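Local atomic coordinates of fimbria adhesin protein (Klebsiella pneumoniae, PDB entry 3U4K), a protein that binds human collagen V and so probably helps the fimbriated bacterium adhere to host tissue, the present chain being its receptor-binding domain. Residues D72-L77 / T122-S127; K78-V83 / P118-T123; G111-I116 / R129-T134; I67-D72 / P161-L166; L105-K110 / G154-Y159. All coordinates share one frame; numbering follows the deposited sequence.

Interaction 1 of 5, residues D72-L77 / T122-S127; sequences DRNTTL and TTTGSS
Thr76 and Thr124 form a non-hydrogen-bonded antiparallel pair, and their side chains cross obliquely, with OG1 of Thr124 3.3 Å from CB of Thr76. The rotamer of Thr124 (chi1 -50°) sets OG1 beside its own backbone N, while the methyl group, anti to that N, serves a different neighbour: CG2 lies 3.4 Å from OD1 of Asn74. The Asn74 side chain meets Thr124 at about a right angle, and its other amide atom, ND2, lies 3.7 Å from CA of Gly125. At the far end, CG2 of Thr122 rests 3.4 Å from the carbonyl O of Leu77.

On the opposite face of the sheet from Thr76 and Thr124, Leu77 turns to its apolar neighbours Phe128 and Val69, and Thr75 OG1 bonds to the hydroxyl of Ser24. Four backbone hydrogen bonds join the two segments. Thr75 N reaches Gly125 O at 2.7 Å and Leu77 N reaches Thr123 O at 2.7 Å; both pairs are completed by reciprocal bonds. Such regular two-way pairing is that of an antiparallel edge strand, here 119-125 against 74-83, in the adhesin's jelly-roll barrel.

Interaction 2 of 5, residues K78-V83 / P118-T123; sequences KSDAKV and PDSYTT
Ser79 with Tyr121 and Ala81 with Asp119 are the hydrogen-bonded pairs of two antiparallel strands whose axes pass 4.5 Å apart at 161°, and these alternate with the non-hydrogen-bonded pairs Lys78-Thr122 and Asp80-Ser120. Ser79 and Tyr121 exchange two bonds, Ser79 N to Tyr121 O and Tyr121 N to Ser79 O, each 2.7 Å long. Ala81 N bonds Asp119 O firmly, but the return bond is weak.

The outer face is polar. Lys78 runs extended past Thr122 and then bends at its last torsion (chi4 66°), which swings NZ over to Ser120; there it makes a weak hydrogen bond of 3.0 Å with Ser120 OG. The same ammonium has a long ion pair with Asp80, NZ to OD2 3.8 Å, while that carboxylate oxygen also lies beside CB of Ser120. One lysine thus reaches, loosely, both a residue of its own strand and one across the pair.

The face of Ser79, Ala81, Asp119 and Tyr121 is quieter. The methyl of Ala81 sits 3.4 Å from Asp119 O. Tyr121 departs from the strand pair: its CG is anti to the backbone N, and the side chain packs on Ile113 and Tyr159. At the end of the pair, just before strand 119-123, CB of Pro118, which follows a cis peptide, lies 3.5 Å from Ala81 O. Strand 74-83 continues its bonding on its far edge, to 154-160. A twisted antiparallel pair with a polar outside and an inside turned to the opposing sheet is a regular element of the jelly-roll fold of this receptor-binding domain.

Interaction 3 of 5, residues G111-I116 / R129-T134; sequences GAISMI and RLAGST. Unlike the reference sequence in segment 129-134: Ala131 (reference Val).
Ala131 CB meets the turn between strands 103-111 and 115-116, so that this contact joins a loop at one end of the jelly roll to the bend that leads into strand 133-141. Across the two segments the contact is one of apolar packing. The methyl of Ala131, whose bond from the backbone points toward the turn, touches CB of Ala112 and CD1 of Ile113, each at 3.8 Å, and so meets two residues adjacent in sequence. Nearby, CA of Gly111 lies 4.2 Å from CB of Ser133.

Hydrogen bonding acts within each segment and gives each its shape. In 129-134 the Ser133 hydroxyl folds back over its own chain: with chi1 at 54°, OG stands between the backbone N and the carbonyl carbon and donates to Ala131 O at 3.2 Å, lying in the plane of that carbonyl. Arg109 from the adjoining strand reinforces the bend, NE bonding to Ser133 OG and NH2 to Ala131 O, so both atoms of the serine bond have a second partner. In 111-116 the turn is closed by its own serine, where Gly111 N donates to Ser114 OG at 3.0 Å in an almost straight bond of 167°.

Interaction 4 of 5, residues I67-D72 / P161-L166; sequences IYVTCD and PGFTIL
Val69 turns CG1 to Phe163 and CG2 to both Phe163 and Ile165 because chi1 of -173° puts CG1 anti to the backbone N and leaves CG2 beside it. Ile165 takes a less common rotamer (chi1 59°): CG1 stands between N and the carbonyl carbon, and CG2 points at the facing strand. The two side chains cross at about a right angle, CG2 of Val69 lying 3.9 Å from CG2 of Ile165. The same isoleucine methyl also touches CB of Tyr68, at 4.0 Å.

Phe163 meets Val69 through the far end of its ring, obliquely, with CE1 3.6 Å from Val69 CG2 and CZ 3.9 Å from Val69 CG1. Pro161 completes the set, its CG 3.9 Å from Val69 CG2, while its CD lies over one face of the Phe163 ring, offset toward the rim. One valine methyl is thus shared by three side chains of the loop.

Classic beta bulges mark both sides, Tyr68 and Val69 facing Phe128, Ile165 and Leu166 facing Tyr159. Two residues on, Cys71 forms the disulfide to Cys26. No hydrogen bond crosses between the segments; the loop 161-166 is held to strand 67-71 by shape and by exclusion of water, with Leu130 and Leu77 extending the apolar cluster.

Interaction 5 of 5, residues L105-K110 / G154-Y159; sequences LRFSRK and GPYTEY
The hydrophobic interior of the jelly roll is where Phe107 and Thr157 meet, each reaching inward from a different sheet. Strands 105-110 and 154-159 face one another with axes 9.3 Å apart and inclined by 39°, so the contact is made wholly by side chains and no hydrogen bond joins them. OG1 of Thr157 lies over one face of the Phe107 ring, 3.8 Å from CD2, as the two side chains run alongside in opposite senses. The far end of the same ring turns to Tyr156, with CZ 4.2 Å from Tyr156 CD2. Leu105 adds a looser touch to that tyrosine, CD1 to CE2 4.4 Å. The Tyr156 hydroxyl bonds to Ala152 O.

Arg109 brings a charge into this buried setting. Its chain is extended from CG to NE, and beyond it NH1 lies 3.6 Å from Tyr159 CE2. The ring carbon lies at the edge of the guanidinium, near its plane, and the two flat groups are 73° apart, so this is not a stack; NE and NH2 are taken by Ser133 and Ala131.

Around the contact, Phe135 and Leu137 of strand 133-141 back Phe107, and Met115 of strand 115-116 touches both Arg109 and Tyr159. On the opposing sheet, Tyr156 and Thr157 form a classic bulge facing Thr168 of strand 166-170.

Interactions 1 and 2 are successive portions of one strand pair, 74-83 with 119-125, their centres 15 Å apart, and they share Thr122 and Thr123. Interaction 4 sits about 10 Å from interaction 1, centre to centre, where Cys71 N and Ser126 O come within bonding distance at the corner of the chain. Interaction 5 occupies the middle of the domain, its centre about 12 Å from that of interaction 2; strand 154-160 neighbours 74-83 in one sheet, and 103-111 neighbours 115-116 and 133-141 in the facing one. Along the chain the segments of interaction 3 alternate with those of interactions 1 and 2 and fall between those of interaction 5, whereas interaction 4 encloses the rest. Sequence-distant strands are thereby joined in one receptor-binding domain.

Interaction 1 of 5, residues D72-L77 / T122-S127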
# COMPACT_ATOMS: atom_id res chain seq x y z
N ASP A 72 4.53 -18.52 22.25
CA ASP A 72 4.59 -19.27 23.51
C ASP A 72 5.44 -18.55 24.56
O ASP A 72 5.10 -18.53 25.74
CB ASP A 72 5.09 -20.71 23.29
CG ASP A 72 6.36 -20.79 22.44
OD1 ASP A 72 7.06 -19.77 22.26
OD2 ASP A 72 6.67 -21.89 21.96
N ARG A 73 6.56 -17.97 24.12
CA ARG A 73 7.43 -17.19 24.98
C ARG A 73 7.23 -15.71 24.69
O ARG A 73 6.47 -15.34 23.80
CB ARG A 73 8.89 -17.53 24.71
CG ARG A 73 9.25 -19.00 24.79
CD ARG A 73 10.53 -19.25 24.02
NE ARG A 73 11.03 -20.61 24.19
CZ ARG A 73 10.47 -21.70 23.66
NH1 ARG A 73 9.37 -21.60 22.92
NH2 ARG A 73 11.01 -22.89 23.88
N ASN A 74 7.93 -14.87 25.45
CA ASN A 74 8.07 -13.47 25.08
C ASN A 74 9.08 -13.40 23.95
O ASN A 74 10.25 -13.76 24.12
CB ASN A 74 8.51 -12.63 26.28
CG ASN A 74 7.96 -11.23 26.24
OD1 ASN A 74 8.68 -10.27 25.92
ND2 ASN A 74 6.67 -11.08 26.54
N THR A 75 8.62 -12.96 22.78
CA THR A 75 9.42 -13.01 21.56
C THR A 75 9.64 -11.62 20.98
O THR A 75 8.75 -10.78 21.03
CB THR A 75 8.75 -13.92 20.50
OG1 THR A 75 8.45 -15.20 21.08
CG2 THR A 75 9.65 -14.11 19.28
N THR A 76 10.84 -11.41 20.44
CA THR A 76 11.17 -10.18 19.71
C THR A 76 11.00 -10.38 18.20
O THR A 76 11.74 -11.14 17.57
CB THR A 76 12.58 -9.66 20.07
OG1 THR A 76 12.92 -8.56 19.21
CG2 THR A 76 13.65 -10.76 19.95
N LEU A 77 10.00 -9.71 17.62
CA LEU A 77 9.63 -9.92 16.22
C LEU A 77 9.90 -8.73 15.31
O LEU A 77 9.73 -7.57 15.71
CB LEU A 77 8.15 -10.31 16.10
CG LEU A 77 7.75 -11.76 16.40
CD1 LEU A 77 6.25 -11.91 16.28
CD2 LEU A 77 8.46 -12.76 15.50
N THR A 122 10.19 -3.40 14.48
CA THR A 122 10.59 -4.38 15.48
C THR A 122 9.99 -4.07 16.84
O THR A 122 10.00 -2.92 17.30
CB THR A 122 12.13 -4.47 15.59
OG1 THR A 122 12.70 -4.56 14.28
CG2 THR A 122 12.53 -5.71 16.39
N THR A 123 9.44 -5.10 17.48
CA THR A 123 8.88 -5.01 18.83
C THR A 123 8.98 -6.37 19.53
O THR A 123 9.33 -7.38 18.91
CB THR A 123 7.42 -4.49 18.82
OG1 THR A 123 6.97 -4.30 20.17
CG2 THR A 123 6.49 -5.45 18.10
N THR A 124 8.66 -6.39 20.82
CA THR A 124 8.78 -7.60 21.64
C THR A 124 7.50 -7.84 22.44
O THR A 124 6.89 -6.90 22.93
CB THR A 124 10.02 -7.53 22.56
OG1 THR A 124 11.17 -7.16 21.78
CG2 THR A 124 10.31 -8.87 23.23
N GLY A 125 7.11 -9.11 22.55
CA GLY A 125 5.89 -9.49 23.26
C GLY A 125 5.54 -10.94 23.01
O GLY A 125 6.32 -11.68 22.41
N SER A 126 4.37 -11.35 23.48
CA SER A 126 3.89 -12.72 23.30
C SER A 126 2.56 -12.73 22.55
O SER A 126 2.18 -13.74 21.96
CB SER A 126 3.77 -13.43 24.64
OG SER A 126 2.93 -12.71 25.52
N SER A 127 1.85 -11.61 22.62
CA SER A 127 0.64 -11.37 21.83
C SER A 127 0.82 -10.07 21.04
O SER A 127 1.46 -9.12 21.52
CB SER A 127 -0.59 -11.27 22.72
OG SER A 127 -1.05 -12.55 23.12

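Interaction 2 of 5, residues K78-V83 / P118-T123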
# COMPACT_ATOMS: atom_id res chain seq x y z
N LYS A 78 10.32 -9.04 14.09
CA LYS A 78 10.55 -8.04 13.05
C LYS A 78 9.48 -8.17 11.95
O LYS A 78 9.43 -9.18 11.24
CB LYS A 78 11.95 -8.21 12.47
CG LYS A 78 12.28 -7.33 11.28
CD LYS A 78 13.57 -7.80 10.61
CE LYS A 78 13.83 -7.06 9.31
NZ LYS A 78 14.10 -5.62 9.53
N SER A 79 8.62 -7.17 11.84
CA SER A 79 7.57 -7.14 10.82
C SER A 79 7.96 -6.28 9.63
O SER A 79 8.31 -5.11 9.80
CB SER A 79 6.24 -6.64 11.40
OG SER A 79 5.54 -7.69 12.04
N ASP A 80 7.90 -6.86 8.44
CA ASP A 80 8.27 -6.17 7.21
C ASP A 80 7.06 -5.61 6.46
O ASP A 80 6.05 -6.30 6.29
CB ASP A 80 9.07 -7.10 6.28
CG ASP A 80 10.39 -7.53 6.89
OD1 ASP A 80 10.86 -8.64 6.57
OD2 ASP A 80 10.97 -6.76 7.69
N ALA A 81 7.17 -4.36 6.02
CA ALA A 81 6.19 -3.74 5.14
C ALA A 81 6.66 -3.90 3.70
O ALA A 81 7.67 -3.32 3.30
CB ALA A 81 6.01 -2.27 5.49
N LYS A 82 5.93 -4.71 2.93
CA LYS A 82 6.34 -5.10 1.59
C LYS A 82 5.37 -4.68 0.50
O LYS A 82 4.15 -4.80 0.65
CB LYS A 82 6.56 -6.61 1.52
CG LYS A 82 7.88 -7.09 2.09
CD LYS A 82 8.03 -8.59 1.95
CE LYS A 82 9.33 -9.08 2.58
NZ LYS A 82 9.38 -10.56 2.64
N VAL A 83 5.92 -4.20 -0.61
CA VAL A 83 5.17 -4.01 -1.84
C VAL A 83 5.43 -5.25 -2.69
O VAL A 83 6.57 -5.55 -3.03
CB VAL A 83 5.60 -2.75 -2.60
CG1 VAL A 83 4.81 -2.61 -3.88
CG2 VAL A 83 5.41 -1.51 -1.72
N PRO A 118 8.53 0.79 1.25
CA PRO A 118 8.78 -0.31 2.18
C PRO A 118 9.49 0.12 3.46
O PRO A 118 10.18 1.16 3.49
CB PRO A 118 9.68 -1.25 1.37
CG PRO A 118 10.44 -0.33 0.47
CD PRO A 118 9.56 0.86 0.20
N ASP A 119 9.31 -0.67 4.52
CA ASP A 119 9.96 -0.46 5.81
C ASP A 119 9.86 -1.73 6.65
O ASP A 119 9.32 -2.75 6.19
CB ASP A 119 9.31 0.72 6.55
CG ASP A 119 10.30 1.48 7.43
OD1 ASP A 119 11.50 1.12 7.45
OD2 ASP A 119 9.88 2.44 8.10
N SER A 120 10.39 -1.68 7.87
CA SER A 120 10.26 -2.79 8.81
C SER A 120 10.13 -2.27 10.24
O SER A 120 10.73 -1.25 10.59
CB SER A 120 11.45 -3.74 8.70
OG SER A 120 12.67 -3.06 8.91
N TYR A 121 9.34 -2.97 11.04
CA TYR A 121 9.14 -2.60 12.44
C TYR A 121 9.50 -3.74 13.39
O TYR A 121 9.17 -4.91 13.14
CB TYR A 121 7.70 -2.15 12.68
CG TYR A 121 7.42 -1.70 14.10
CD1 TYR A 121 8.01 -0.54 14.61
CD2 TYR A 121 6.56 -2.43 14.92
CE1 TYR A 121 7.76 -0.13 15.91
CE2 TYR A 121 6.30 -2.02 16.22
CZ TYR A 121 6.90 -0.87 16.71
OH TYR A 121 6.64 -0.47 18.00
N THR A 122 10.19 -3.40 14.48
CA THR A 122 10.59 -4.38 15.48
C THR A 122 9.99 -4.07 16.84
O THR A 122 10.00 -2.92 17.30
CB THR A 122 12.13 -4.47 15.59
OG1 THR A 122 12.70 -4.56 14.28
CG2 THR A 122 12.53 -5.71 16.39
N THR A 123 9.44 -5.10 17.48
CA THR A 123 8.88 -5.01 18.83
C THR A 123 8.98 -6.37 19.53
O THR A 123 9.33 -7.38 18.91
CB THR A 123 7.42 -4.49 18.82
OG1 THR A 123 6.97 -4.30 20.17
CG2 THR A 123 6.49 -5.45 18.10

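Interaction 3 of 5, residues G111-I116 / R129-T134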
# COMPACT_ATOMS: atom_id res chain seq x y z
N GLY A 111 -0.35 6.32 12.33
CA GLY A 111 -1.01 6.03 13.59
C GLY A 111 0.02 5.84 14.68
O GLY A 111 0.99 6.60 14.75
N ALA A 112 -0.17 4.83 15.51
CA ALA A 112 0.80 4.49 16.56
C ALA A 112 2.12 4.03 15.93
O ALA A 112 3.19 4.50 16.32
CB ALA A 112 0.23 3.44 17.50
N ILE A 113 2.03 3.10 14.97
CA ILE A 113 3.18 2.72 14.14
C ILE A 113 3.00 3.35 12.75
O ILE A 113 2.03 3.05 12.04
CB ILE A 113 3.36 1.19 14.04
CG1 ILE A 113 3.71 0.58 15.40
CG2 ILE A 113 4.46 0.83 13.05
CD1 ILE A 113 2.53 0.00 16.15
N SER A 114 3.93 4.22 12.38
CA SER A 114 3.83 4.98 11.14
C SER A 114 5.00 4.71 10.21
O SER A 114 6.15 4.81 10.62
CB SER A 114 3.74 6.48 11.44
OG SER A 114 2.62 6.75 12.27
N MSE A 115 4.70 4.35 8.96
CA MSE A 115 5.74 4.07 7.97
C MSE A 115 5.27 4.22 6.54
O MSE A 115 4.10 4.01 6.22
CB MSE A 115 6.34 2.67 8.21
CG MSE A 115 5.47 1.54 7.67
SE MSE A 115 5.74 -0.11 8.72
CE MSE A 115 3.88 -0.28 9.37
N ILE A 116 6.21 4.61 5.68
CA ILE A 116 6.00 4.62 4.24
C ILE A 116 6.67 3.37 3.66
O ILE A 116 7.84 3.10 3.93
CB ILE A 116 6.58 5.90 3.59
CG1 ILE A 116 5.90 7.15 4.19
CG2 ILE A 116 6.40 5.88 2.08
CD1 ILE A 116 6.72 8.42 4.12
N ARG A 129 -1.28 -7.20 18.57
CA ARG A 129 -2.44 -6.59 17.93
C ARG A 129 -1.99 -5.66 16.80
O ARG A 129 -0.81 -5.29 16.72
CB ARG A 129 -3.24 -5.76 18.94
CG ARG A 129 -3.86 -6.55 20.08
CD ARG A 129 -4.72 -5.66 20.98
NE ARG A 129 -3.94 -4.63 21.69
CZ ARG A 129 -3.94 -3.33 21.38
NH1 ARG A 129 -4.67 -2.86 20.37
NH2 ARG A 129 -3.20 -2.49 22.10
N LEU A 130 -2.93 -5.30 15.93
CA LEU A 130 -2.72 -4.24 14.96
C LEU A 130 -3.20 -2.92 15.53
O LEU A 130 -4.37 -2.80 15.91
CB LEU A 130 -3.42 -4.54 13.63
CG LEU A 130 -2.61 -5.32 12.59
CD1 LEU A 130 -3.51 -5.69 11.42
CD2 LEU A 130 -1.40 -4.53 12.12
N ALA A 131 -2.29 -1.96 15.61
CA ALA A 131 -2.58 -0.64 16.14
C ALA A 131 -3.49 0.12 15.20
O ALA A 131 -3.19 0.25 14.01
CB ALA A 131 -1.28 0.14 16.35
N GLY A 132 -4.62 0.60 15.73
CA GLY A 132 -5.54 1.44 14.97
C GLY A 132 -4.77 2.50 14.22
O GLY A 132 -3.95 3.22 14.80
N SER A 133 -5.02 2.59 12.91
CA SER A 133 -4.27 3.49 12.05
C SER A 133 -5.03 3.85 10.77
O SER A 133 -6.14 3.35 10.53
CB SER A 133 -2.92 2.86 11.69
OG SER A 133 -3.09 1.57 11.14
N THR A 134 -4.43 4.73 9.98
CA THR A 134 -4.91 5.05 8.64
C THR A 134 -3.96 4.43 7.63
O THR A 134 -2.74 4.44 7.82
CB THR A 134 -4.96 6.57 8.39
OG1 THR A 134 -3.64 7.13 8.46
CG2 THR A 134 -5.88 7.27 9.40

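Interaction 4 of 5, residues I67-D72 / P161-L166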
# COMPACT_ATOMS: atom_id res chain seq x y z
N ILE A 67 -6.12 -10.36 18.16
CA ILE A 67 -4.72 -10.77 18.17
C ILE A 67 -4.39 -11.47 16.85
O ILE A 67 -5.00 -12.49 16.51
CB ILE A 67 -4.40 -11.73 19.35
CG1 ILE A 67 -5.16 -11.35 20.64
CG2 ILE A 67 -2.89 -11.84 19.58
CD1 ILE A 67 -4.77 -10.03 21.27
N TYR A 68 -3.42 -10.93 16.12
CA TYR A 68 -3.05 -11.48 14.82
C TYR A 68 -1.85 -12.41 14.93
O TYR A 68 -1.75 -13.38 14.17
CB TYR A 68 -2.77 -10.36 13.80
CG TYR A 68 -3.97 -9.46 13.55
CD1 TYR A 68 -4.87 -9.74 12.53
CD2 TYR A 68 -4.20 -8.34 14.35
CE1 TYR A 68 -5.97 -8.93 12.30
CE2 TYR A 68 -5.30 -7.53 14.13
CZ TYR A 68 -6.18 -7.82 13.11
OH TYR A 68 -7.26 -6.99 12.91
N VAL A 69 -0.94 -12.12 15.85
CA VAL A 69 0.23 -12.98 16.10
C VAL A 69 0.33 -13.34 17.59
O VAL A 69 0.23 -12.46 18.45
CB VAL A 69 1.55 -12.33 15.63
CG1 VAL A 69 2.71 -13.30 15.75
CG2 VAL A 69 1.43 -11.84 14.19
N THR A 70 0.52 -14.63 17.86
CA THR A 70 0.62 -15.16 19.22
C THR A 70 1.81 -16.11 19.31
O THR A 70 2.04 -16.91 18.40
CB THR A 70 -0.67 -15.90 19.61
OG1 THR A 70 -1.81 -15.08 19.31
CG2 THR A 70 -0.69 -16.24 21.10
N CYS A 71 2.55 -16.02 20.42
CA CYS A 71 3.71 -16.88 20.66
C CYS A 71 3.58 -17.63 21.99
O CYS A 71 2.64 -17.40 22.75
CB CYS A 71 5.00 -16.07 20.65
SG CYS A 71 5.18 -14.94 19.25
N ASP A 72 4.53 -18.52 22.25
CA ASP A 72 4.59 -19.27 23.51
C ASP A 72 5.44 -18.55 24.56
O ASP A 72 5.10 -18.53 25.74
CB ASP A 72 5.09 -20.71 23.29
CG ASP A 72 6.36 -20.79 22.44
OD1 ASP A 72 7.06 -19.77 22.26
OD2 ASP A 72 6.67 -21.89 21.96
N PRO A 161 5.22 -10.30 10.18
CA PRO A 161 6.49 -10.88 10.61
C PRO A 161 6.75 -12.24 9.95
O PRO A 161 6.64 -13.28 10.59
CB PRO A 161 6.30 -11.04 12.13
CG PRO A 161 4.83 -11.15 12.33
CD PRO A 161 4.12 -10.67 11.09
N GLY A 162 7.08 -12.21 8.66
CA GLY A 162 7.28 -13.44 7.90
C GLY A 162 5.98 -14.07 7.43
O GLY A 162 5.99 -15.13 6.81
N PHE A 163 4.86 -13.44 7.77
CA PHE A 163 3.54 -13.80 7.23
C PHE A 163 2.59 -12.61 7.28
O PHE A 163 2.63 -11.80 8.21
CB PHE A 163 2.95 -15.03 7.93
CG PHE A 163 2.97 -14.96 9.43
CD1 PHE A 163 1.97 -14.30 10.13
CD2 PHE A 163 3.98 -15.59 10.15
CE1 PHE A 163 1.98 -14.25 11.51
CE2 PHE A 163 4.00 -15.54 11.54
CZ PHE A 163 3.00 -14.87 12.22
N THR A 164 1.72 -12.51 6.27
CA THR A 164 0.86 -11.35 6.10
C THR A 164 -0.24 -11.28 7.15
O THR A 164 -1.05 -12.20 7.30
CB THR A 164 0.24 -11.31 4.68
OG1 THR A 164 1.27 -11.39 3.69
CG2 THR A 164 -0.54 -10.02 4.46
N ILE A 165 -0.26 -10.17 7.89
CA ILE A 165 -1.35 -9.88 8.83
C ILE A 165 -2.11 -8.63 8.40
O ILE A 165 -3.21 -8.36 8.89
CB ILE A 165 -0.85 -9.74 10.29
CG1 ILE A 165 0.19 -8.63 10.41
CG2 ILE A 165 -0.29 -11.07 10.80
CD1 ILE A 165 0.27 -8.01 11.79
N LEU A 166 -1.52 -7.89 7.47
CA LEU A 166 -2.16 -6.72 6.88
C LEU A 166 -1.91 -6.69 5.38
O LEU A 166 -0.77 -6.58 4.94
CB LEU A 166 -1.66 -5.43 7.54
CG LEU A 166 -2.20 -4.08 7.04
CD1 LEU A 166 -3.73 -4.02 7.06
CD2 LEU A 166 -1.61 -2.95 7.87

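Interaction 5 of 5, residues L105-K110 / G154-Y159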
# COMPACT_ATOMS: atom_id res chain seq x y z
N LEU A 105 2.97 5.28 -7.49
CA LEU A 105 2.19 4.84 -6.33
C LEU A 105 3.02 4.88 -5.06
O LEU A 105 4.15 4.39 -5.03
CB LEU A 105 1.61 3.44 -6.55
CG LEU A 105 0.49 3.25 -7.57
CD1 LEU A 105 0.07 1.79 -7.63
CD2 LEU A 105 -0.72 4.12 -7.27
N ARG A 106 2.45 5.48 -4.01
CA ARG A 106 3.08 5.50 -2.69
C ARG A 106 2.09 5.03 -1.62
O ARG A 106 0.99 5.56 -1.49
CB ARG A 106 3.62 6.89 -2.37
CG ARG A 106 4.61 6.94 -1.21
CD ARG A 106 5.12 8.35 -0.96
NE ARG A 106 4.01 9.30 -0.84
CZ ARG A 106 4.12 10.62 -1.00
NH1 ARG A 106 5.30 11.18 -1.27
NH2 ARG A 106 3.04 11.38 -0.88
N PHE A 107 2.51 4.01 -0.87
CA PHE A 107 1.68 3.44 0.19
C PHE A 107 2.26 3.83 1.54
O PHE A 107 3.46 3.67 1.78
CB PHE A 107 1.64 1.91 0.08
CG PHE A 107 1.41 1.41 -1.31
CD1 PHE A 107 2.47 1.28 -2.21
CD2 PHE A 107 0.13 1.03 -1.72
CE1 PHE A 107 2.26 0.81 -3.49
CE2 PHE A 107 -0.08 0.55 -3.01
CZ PHE A 107 0.98 0.44 -3.89
N SER A 108 1.40 4.36 2.41
CA SER A 108 1.83 4.80 3.73
C SER A 108 0.83 4.38 4.81
O SER A 108 -0.35 4.15 4.53
CB SER A 108 2.03 6.31 3.75
OG SER A 108 0.79 6.99 3.57
N ARG A 109 1.33 4.28 6.04
CA ARG A 109 0.49 3.98 7.19
C ARG A 109 0.79 5.02 8.26
O ARG A 109 1.95 5.35 8.50
CB ARG A 109 0.78 2.57 7.71
CG ARG A 109 -0.24 2.04 8.69
CD ARG A 109 0.21 0.72 9.28
NE ARG A 109 -0.42 0.44 10.56
CZ ARG A 109 -0.09 -0.56 11.37
NH1 ARG A 109 0.88 -1.41 11.03
NH2 ARG A 109 -0.73 -0.72 12.52
N LYS A 110 -0.26 5.53 8.89
CA LYS A 110 -0.10 6.55 9.93
C LYS A 110 -0.96 6.23 11.15
O LYS A 110 -2.14 5.91 11.03
CB LYS A 110 -0.42 7.94 9.38
CG LYS A 110 0.18 9.08 10.19
CD LYS A 110 0.23 10.37 9.39
CE LYS A 110 0.92 11.49 10.17
NZ LYS A 110 0.11 11.95 11.33
N GLY A 154 -5.36 -7.85 -8.02
CA GLY A 154 -4.54 -8.66 -7.12
C GLY A 154 -3.87 -7.90 -5.98
O GLY A 154 -4.18 -6.73 -5.76
N PRO A 155 -2.95 -8.57 -5.26
CA PRO A 155 -2.25 -8.00 -4.10
C PRO A 155 -1.30 -6.86 -4.47
O PRO A 155 -0.78 -6.83 -5.58
CB PRO A 155 -1.45 -9.19 -3.55
CG PRO A 155 -1.26 -10.08 -4.73
CD PRO A 155 -2.54 -9.97 -5.51
N TYR A 156 -1.09 -5.95 -3.52
CA TYR A 156 -0.17 -4.82 -3.70
C TYR A 156 0.72 -4.63 -2.48
O TYR A 156 1.93 -4.43 -2.61
CB TYR A 156 -0.95 -3.53 -3.99
CG TYR A 156 -1.40 -3.39 -5.42
CD1 TYR A 156 -2.56 -4.02 -5.88
CD2 TYR A 156 -0.67 -2.62 -6.33
CE1 TYR A 156 -2.96 -3.90 -7.20
CE2 TYR A 156 -1.06 -2.49 -7.65
CZ TYR A 156 -2.21 -3.13 -8.08
OH TYR A 156 -2.61 -3.00 -9.39
N THR A 157 0.11 -4.69 -1.30
CA THR A 157 0.81 -4.49 -0.04
C THR A 157 0.68 -5.71 0.87
O THR A 157 -0.38 -6.35 0.92
CB THR A 157 0.30 -3.21 0.67
OG1 THR A 157 1.10 -2.09 0.28
CG2 THR A 157 0.30 -3.35 2.20
N GLU A 158 1.77 -6.03 1.56
CA GLU A 158 1.79 -7.09 2.56
C GLU A 158 2.65 -6.70 3.76
O GLU A 158 3.82 -6.37 3.61
CB GLU A 158 2.27 -8.41 1.95
CG GLU A 158 1.19 -9.12 1.14
CD GLU A 158 1.65 -10.44 0.55
OE1 GLU A 158 2.85 -10.78 0.67
OE2 GLU A 158 0.80 -11.14 -0.04
N TYR A 159 2.03 -6.73 4.93
CA TYR A 159 2.72 -6.40 6.17
C TYR A 159 2.59 -7.54 7.17
O TYR A 159 1.51 -8.08 7.37
CB TYR A 159 2.17 -5.11 6.77
CG TYR A 159 2.78 -4.74 8.10
CD1 TYR A 159 4.10 -4.29 8.18
CD2 TYR A 159 2.04 -4.82 9.28
CE1 TYR A 159 4.67 -3.94 9.39
CE2 TYR A 159 2.60 -4.47 10.50
CZ TYR A 159 3.91 -4.03 10.55
OH TYR A 159 4.47 -3.68 11.76